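Local coordinates for protein superoxide dismutase (Anaplasma phagocytophilum, PDB 3JS4) that probably destroys superoxide radicals at an active-site iron, turning them into molecular oxygen and hydrogen peroxide, at residues His50-Tyr53 with Val54-Asn58; Thr64-Glu67 with Gly68-Asn71; Ile77-Lys80 with Ala81-Gly85. All blocks are in the same frame, centred on the assembly; numbering follows the deposited sequence.

Interaction 1. Residues His50-Tyr53 with Val54-Asn58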
loop_
_atom_site.group_PDB
_atom_site.type_symbol
_atom_site.label_atom_id
_atom_site.label_comp_id
_atom_site.label_asym_id
_atom_site.label_seq_id
_atom_site.Cartn_x
_atom_site.Cartn_y
_atom_site.Cartn_z
ATOM N N HIS A 50 10.162 7.890 -0.151
ATOM C CA HIS A 50 9.290 7.959 -1.330
ATOM C C HIS A 50 9.895 8.882 -2.408
ATOM O O HIS A 50 9.962 8.509 -3.596
ATOM C CB HIS A 50 7.903 8.438 -0.894
ATOM C CG HIS A 50 6.824 8.270 -1.920
ATOM N ND1 HIS A 50 5.507 8.584 -1.654
ATOM C CD2 HIS A 50 6.864 7.877 -3.218
ATOM C CE1 HIS A 50 4.778 8.366 -2.735
ATOM N NE2 HIS A 50 5.576 7.937 -3.695
ATOM N N LYS A 51 10.355 10.071 -1.993
ATOM C CA LYS A 51 11.039 10.990 -2.918
ATOM C C LYS A 51 12.250 10.310 -3.615
ATOM O O LYS A 51 12.481 10.507 -4.828
ATOM C CB LYS A 51 11.529 12.232 -2.186
ATOM C CG LYS A 51 12.040 13.320 -3.136
ATOM C CD LYS A 51 13.189 14.092 -2.574
ATOM C CE LYS A 51 13.590 15.235 -3.533
ATOM N NZ LYS A 51 14.184 14.724 -4.792
ATOM N N THR A 52 13.033 9.550 -2.843
ATOM C CA THR A 52 14.230 8.912 -3.410
ATOM C C THR A 52 13.879 7.882 -4.503
ATOM O O THR A 52 14.559 7.809 -5.531
ATOM C CB THR A 52 15.138 8.340 -2.311
ATOM O OG1 THR A 52 15.558 9.434 -1.476
ATOM C CG2 THR A 52 16.383 7.644 -2.918
ATOM N N TYR A 53 12.802 7.127 -4.316
ATOM C CA TYR A 53 12.336 6.196 -5.360
ATOM C C TYR A 53 12.013 6.899 -6.674
ATOM O O TYR A 53 12.346 6.410 -7.778
ATOM C CB TYR A 53 11.101 5.427 -4.875
ATOM C CG TYR A 53 11.395 4.399 -3.830
ATOM C CD1 TYR A 53 12.310 3.394 -4.083
ATOM C CD2 TYR A 53 10.723 4.396 -2.584
ATOM C CE1 TYR A 53 12.600 2.408 -3.125
ATOM C CE2 TYR A 53 11.007 3.408 -1.620
ATOM C CZ TYR A 53 11.946 2.417 -1.925
ATOM O OH TYR A 53 12.263 1.401 -1.052
ATOM N N VAL A 54 11.342 8.038 -6.554
ATOM C CA VAL A 54 11.003 8.870 -7.694
ATOM C C VAL A 54 12.273 9.348 -8.427
ATOM O O VAL A 54 12.350 9.243 -9.645
ATOM C CB VAL A 54 10.141 10.065 -7.243
ATOM C CG1 VAL A 54 9.975 11.102 -8.381
ATOM C CG2 VAL A 54 8.791 9.553 -6.747
ATOM N N ASP A 55 13.251 9.859 -7.677
ATOM C CA ASP A 55 14.525 10.304 -8.251
ATOM C C ASP A 55 15.260 9.156 -8.969
ATOM O O ASP A 55 15.688 9.282 -10.127
ATOM C CB ASP A 55 15.418 10.903 -7.156
ATOM C CG ASP A 55 16.703 11.510 -7.717
ATOM O OD1 ASP A 55 16.638 12.401 -8.615
ATOM O OD2 ASP A 55 17.792 11.077 -7.278
ATOM N N VAL A 56 15.416 8.039 -8.270
ATOM C CA VAL A 56 16.135 6.893 -8.834
ATOM C C VAL A 56 15.470 6.399 -10.135
ATOM O O VAL A 56 16.161 6.111 -11.113
ATOM C CB VAL A 56 16.315 5.770 -7.792
ATOM C CG1 VAL A 56 16.863 4.489 -8.446
ATOM C CG2 VAL A 56 17.272 6.262 -6.664
ATOM N N LEU A 57 14.147 6.282 -10.142
ATOM C CA LEU A 57 13.438 5.859 -11.361
ATOM C C LEU A 57 13.671 6.810 -12.550
ATOM O O LEU A 57 13.933 6.371 -13.685
ATOM C CB LEU A 57 11.939 5.643 -11.102
ATOM C CG LEU A 57 11.147 5.066 -12.294
ATOM C CD1 LEU A 57 11.684 3.650 -12.611
ATOM C CD2 LEU A 57 9.705 4.994 -11.923
ATOM N N ASN A 58 13.585 8.112 -12.294
ATOM C CA ASN A 58 13.941 9.085 -13.324
ATOM C C ASN A 58 15.331 8.828 -13.912
ATOM O O ASN A 58 15.501 8.910 -15.120
ATOM C CB ASN A 58 13.826 10.522 -12.812
ATOM C CG ASN A 58 12.382 10.999 -12.747
ATOM O OD1 ASN A 58 11.569 10.623 -13.575
ATOM N ND2 ASN A 58 12.068 11.847 -11.765
#
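In Val-56, CG2 lies anti to the carbonyl carbon while CG1 is anti to the backbone N (chi1 171°), and in Thr-52 it is the methyl CG2 that stands anti to N; the two methyls meet at 4.1 Å (Thr-52 CG2 to Val-56 CG2), one helical turn apart, the side chains crossing at a slant. Val-56 CG2 also rests against the Thr-52 carbonyl, 3.3 Å from its O. That same oxygen takes the Val-56 N-H at 2.9 Å, nearly straight (172° at the hydrogen). Three more i to i+4 bonds of an alpha-helix run alongside, Val-54 N to His-50 O being the longest at 3.3 Å. Val-54 repeats the pattern of Val-56: its CG2 sits 3.5 Å from His-50 O and approaches the imidazole obliquely, 4.4 Å from His-50 CD2. Lys-51 and Asp-55 carry opposite charges one turn apart, but NZ of Lys-51 and OD1 of Asp-55 stay 5.1 Å apart, so any attraction is probably modest. Three other polar ends are engaged outside this stretch: Thr-52 OG1 bonds back to Gly-48 O, Tyr-53 OH to Gln-97, and His-50 ND1 to Trp-105. Tyr-53 and His-50 both meet the ring of the iron ligand His-101. Helix 39-60 thus lies against helix 89-106 in the alpha-hairpin domain, with Tyr-53 and Val-56 on Asn-94 and Leu-57 on Ile-98.

Interaction 2. Residues Thr64-Glu67 with Gly68-Asn71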
loop_
_atom_site.group_PDB
_atom_site.type_symbol
_atom_site.label_atom_id
_atom_site.label_comp_id
_atom_site.label_asym_id
_atom_site.label_seq_id
_atom_site.Cartn_x
_atom_site.Cartn_y
_atom_site.Cartn_z
ATOM N N THR A 64 15.452 3.800 -22.172
ATOM C CA THR A 64 14.595 2.615 -22.186
ATOM C C THR A 64 13.230 2.963 -22.753
ATOM O O THR A 64 12.919 4.134 -22.960
ATOM C CB THR A 64 14.404 2.020 -20.773
ATOM O OG1 THR A 64 13.604 2.907 -19.978
ATOM C CG2 THR A 64 15.735 1.778 -20.086
ATOM N N GLU A 65 12.396 1.944 -22.951
ATOM C CA GLU A 65 11.024 2.145 -23.421
ATOM C C GLU A 65 10.180 2.988 -22.462
ATOM O O GLU A 65 9.113 3.489 -22.838
ATOM C CB GLU A 65 10.340 0.792 -23.668
ATOM C CG GLU A 65 10.147 -0.011 -22.406
ATOM C CD GLU A 65 9.636 -1.409 -22.664
ATOM O OE1 GLU A 65 10.429 -2.357 -22.504
ATOM O OE2 GLU A 65 8.450 -1.553 -23.019
ATOM N N PHE A 66 10.648 3.147 -21.224
ATOM C CA PHE A 66 9.890 3.902 -20.229
ATOM C C PHE A 66 10.263 5.390 -20.122
ATOM O O PHE A 66 9.582 6.136 -19.419
ATOM C CB PHE A 66 9.960 3.230 -18.849
ATOM C CG PHE A 66 9.784 1.737 -18.881
ATOM C CD1 PHE A 66 8.560 1.166 -19.247
ATOM C CD2 PHE A 66 10.836 0.896 -18.526
ATOM C CE1 PHE A 66 8.387 -0.237 -19.241
ATOM C CE2 PHE A 66 10.678 -0.498 -18.531
ATOM C CZ PHE A 66 9.458 -1.067 -18.887
ATOM N N GLU A 67 11.322 5.824 -20.806
ATOM C CA GLU A 67 11.687 7.250 -20.821
ATOM C C GLU A 67 10.550 8.132 -21.351
ATOM O O GLU A 67 9.897 7.794 -22.340
ATOM C CB GLU A 67 12.973 7.502 -21.625
ATOM C CG GLU A 67 13.537 8.928 -21.476
ATOM C CD GLU A 67 14.972 9.087 -21.974
ATOM O OE1 GLU A 67 15.558 8.142 -22.558
ATOM O OE2 GLU A 67 15.524 10.190 -21.785
ATOM N N GLY A 68 10.309 9.250 -20.670
ATOM C CA GLY A 68 9.280 10.201 -21.074
ATOM C C GLY A 68 7.864 9.805 -20.672
ATOM O O GLY A 68 6.908 10.476 -21.054
ATOM N N LEU A 69 7.725 8.708 -19.924
ATOM C CA LEU A 69 6.427 8.311 -19.363
ATOM C C LEU A 69 6.259 8.989 -18.014
ATOM O O LEU A 69 7.249 9.400 -17.393
ATOM C CB LEU A 69 6.304 6.780 -19.206
ATOM C CG LEU A 69 6.266 5.902 -20.469
ATOM C CD1 LEU A 69 6.032 4.461 -20.073
ATOM C CD2 LEU A 69 5.189 6.356 -21.452
ATOM N N GLY A 70 5.013 9.113 -17.566
ATOM C CA GLY A 70 4.727 9.804 -16.311
ATOM C C GLY A 70 4.095 8.874 -15.299
ATOM O O GLY A 70 4.005 7.659 -15.540
ATOM N N ASN A 71 3.633 9.442 -14.183
ATOM C CA ASN A 71 3.076 8.653 -13.071
ATOM C C ASN A 71 1.906 7.735 -13.453
ATOM O O ASN A 71 1.730 6.682 -12.865
ATOM C CB ASN A 71 2.694 9.563 -11.897
ATOM C CG ASN A 71 3.900 10.027 -11.107
ATOM O OD1 ASN A 71 4.995 10.211 -11.648
ATOM N ND2 ASN A 71 3.709 10.214 -9.822
#
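Leu-69 sets the base of its side chain against the carbonyl oxygen of Phe-66, with CB 3.3 Å and CG 3.5 Å from Phe-66 O. This is the closing side of a type II beta turn, Phe-66 to Leu-69, which overlaps a type I turn, Thr-64 to Glu-67, sharing Phe-66 and Glu-67 with it, in the loop between helices 39-60 and 74-83. Leu-69 N donates to Phe-66 O at 3.2 Å; the N-H arrives from above the carbonyl plane, 39° out of it. A chi1 of -67° puts Leu-69 CG anti to its own carbonyl carbon, beside N. Gly-68 takes the third position of the type II turn with positive phi (80°), a conformation that favours glycine. The first turn has its own bonds: Glu-67 N to Thr-64 O, and an ST turn in which Thr-64 OG1 accepts from Phe-66 N. The Glu-67 chain, extended beyond CG, carries OE1 to the backbone N of Gly-63, which bonds to it. One face of the Phe-66 ring is covered by Glu-65, whose CG lies 3.5 Å above the plane, over the ring centre, and the ring packs on Ile-77 and Lys-80 of helix 74-83. Across the turn, the hydrophobic contact is an edge approach, near the ring plane: Phe-66 CD1 to Leu-69 CD1, 4.2 Å.

Interaction 3. Residues Ile77-Lys80 with Ala81-Gly85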
loop_
_atom_site.group_PDB
_atom_site.type_symbol
_atom_site.label_atom_id
_atom_site.label_comp_id
_atom_site.label_asym_id
_atom_site.label_seq_id
_atom_site.Cartn_x
_atom_site.Cartn_y
_atom_site.Cartn_z
ATOM N N ILE A 77 4.349 0.000 -16.022
ATOM C CA ILE A 77 5.801 -0.148 -15.918
ATOM C C ILE A 77 6.154 -1.265 -14.944
ATOM O O ILE A 77 7.038 -2.061 -15.226
ATOM C CB ILE A 77 6.488 1.176 -15.472
ATOM C CG1 ILE A 77 6.318 2.241 -16.570
ATOM C CG2 ILE A 77 7.966 0.929 -15.094
ATOM C CD1 ILE A 77 6.639 3.637 -16.141
ATOM N N VAL A 78 5.437 -1.320 -13.817
ATOM C CA VAL A 78 5.633 -2.365 -12.822
ATOM C C VAL A 78 5.560 -3.759 -13.451
ATOM O O VAL A 78 6.482 -4.555 -13.299
ATOM C CB VAL A 78 4.628 -2.223 -11.648
ATOM C CG1 VAL A 78 4.662 -3.441 -10.742
ATOM C CG2 VAL A 78 4.946 -0.957 -10.832
ATOM N N VAL A 79 4.480 -4.034 -14.184
ATOM C CA VAL A 79 4.274 -5.348 -14.765
ATOM C C VAL A 79 5.345 -5.634 -15.828
ATOM O O VAL A 79 5.976 -6.681 -15.789
ATOM C CB VAL A 79 2.840 -5.485 -15.332
ATOM C CG1 VAL A 79 2.654 -6.817 -16.060
ATOM C CG2 VAL A 79 1.811 -5.312 -14.214
ATOM N N LYS A 80 5.584 -4.692 -16.736
ATOM C CA LYS A 80 6.565 -4.899 -17.814
ATOM C C LYS A 80 8.004 -5.121 -17.312
ATOM O O LYS A 80 8.705 -6.033 -17.777
ATOM C CB LYS A 80 6.501 -3.737 -18.813
ATOM C CG LYS A 80 5.413 -3.930 -19.887
ATOM C CD LYS A 80 4.932 -2.594 -20.454
ATOM C CE LYS A 80 3.728 -2.780 -21.389
ATOM N NZ LYS A 80 3.241 -1.466 -21.871
ATOM N N ALA A 81 8.428 -4.308 -16.344
ATOM C CA ALA A 81 9.760 -4.435 -15.770
ATOM C C ALA A 81 9.907 -5.763 -15.051
ATOM O O ALA A 81 10.942 -6.422 -15.177
ATOM C CB ALA A 81 10.046 -3.277 -14.816
ATOM N N HIS A 82 8.881 -6.163 -14.302
ATOM C CA HIS A 82 8.918 -7.446 -13.611
ATOM C C HIS A 82 9.072 -8.587 -14.632
ATOM O O HIS A 82 9.905 -9.482 -14.440
ATOM C CB HIS A 82 7.664 -7.645 -12.726
ATOM C CG HIS A 82 7.793 -8.756 -11.728
ATOM N ND1 HIS A 82 7.307 -10.027 -11.956
ATOM C CD2 HIS A 82 8.383 -8.792 -10.508
ATOM C CE1 HIS A 82 7.580 -10.799 -10.916
ATOM N NE2 HIS A 82 8.228 -10.070 -10.020
ATOM N N ASN A 83 8.287 -8.555 -15.713
ATOM C CA ASN A 83 8.343 -9.612 -16.728
ATOM C C ASN A 83 9.725 -9.697 -17.395
ATOM O O ASN A 83 10.105 -10.758 -17.886
ATOM C CB ASN A 83 7.261 -9.418 -17.801
ATOM C CG ASN A 83 5.844 -9.786 -17.311
ATOM O OD1 ASN A 83 5.659 -10.464 -16.283
ATOM N ND2 ASN A 83 4.843 -9.351 -18.063
ATOM N N SER A 84 10.471 -8.585 -17.398
ATOM C CA SER A 84 11.791 -8.543 -18.031
ATOM C C SER A 84 12.882 -9.308 -17.278
ATOM O O SER A 84 13.962 -9.538 -17.829
ATOM C CB SER A 84 12.250 -7.103 -18.204
ATOM O OG SER A 84 11.497 -6.484 -19.223
ATOM N N GLY A 85 12.633 -9.669 -16.023
ATOM C CA GLY A 85 13.661 -10.352 -15.221
ATOM C C GLY A 85 14.825 -9.408 -14.878
ATOM O O GLY A 85 14.597 -8.257 -14.460
#
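Lys-80 and Ala-81, together with Val-79, carry most of this contact, which covers the C-terminal part of alpha-helix 74-83 within the alpha-hairpin domain. Ala-81 is the buried one. Its N-H goes to Ile-77 O at 2.9 Å, nearly in line with the carbonyl, and its CB sits 3.3 Å from that same oxygen. The methyl also touches Ile-91 and Phe-92 of helix 89-106, so this small residue lies where the two helices pack together, alongside Ile-77, which touches Ile-91 and Ala-95. The exposed Lys-80 has its chain extended beyond CG and packs on Phe-66, while its carbonyl stays in the contact and collects two donors from Ser-84: a weak bond from N, bent to 131° at the hydrogen, and one from OG. Chi1 of Ser-84 (-72°) sets the hydroxyl anti to its own carbonyl carbon, beside N, folding it back toward the preceding turn.

Val-79 and Asn-83 lie side by side and point the same way. Asn-83 N donates to Val-79 O at 3.0 Å, and the amide group drapes beside that oxygen, CG of Asn-83 being 3.5 Å from Val-79 O. The ND2 end comes against the methyl CG1 of Val-79 at 3.9 Å. The His-82 ring leads away from residues 77-80, to meet the ring of Phe-92 edge-to-face and to touch Leu-175, while the His-82 N-H bonds to Val-78 O. Gly-85 is the first residue to leave helical angles, and does so with positive phi. The chain there is still tied to the helix by a backbone bond, Gly-85 N to His-82 O at 3.2 Å.

The three contacts follow one another along the alpha-hairpin domain. Interactions 2 and 3 touch directly: Phe-66 CD1 packs 3.7 Å from Ile-77 CG1, Phe-66 CZ lies 4.0 Å from Lys-80 CB, and Leu-69 CD1 is 4.1 Å from Ile-77 CD1, so the turns rest on helix 74-83. Interaction 1 touches neither; its nearest atoms are about 6 Å from interaction 2 and about 5 Å from interaction 3. It alone borders the active site, the Tyr-53 side chain being about 6 Å from the iron bound by His-45, His-101, Asp-186 and His-190. In interaction 3, the side chain of Val-79 is about 8 Å from the bound sodium ion.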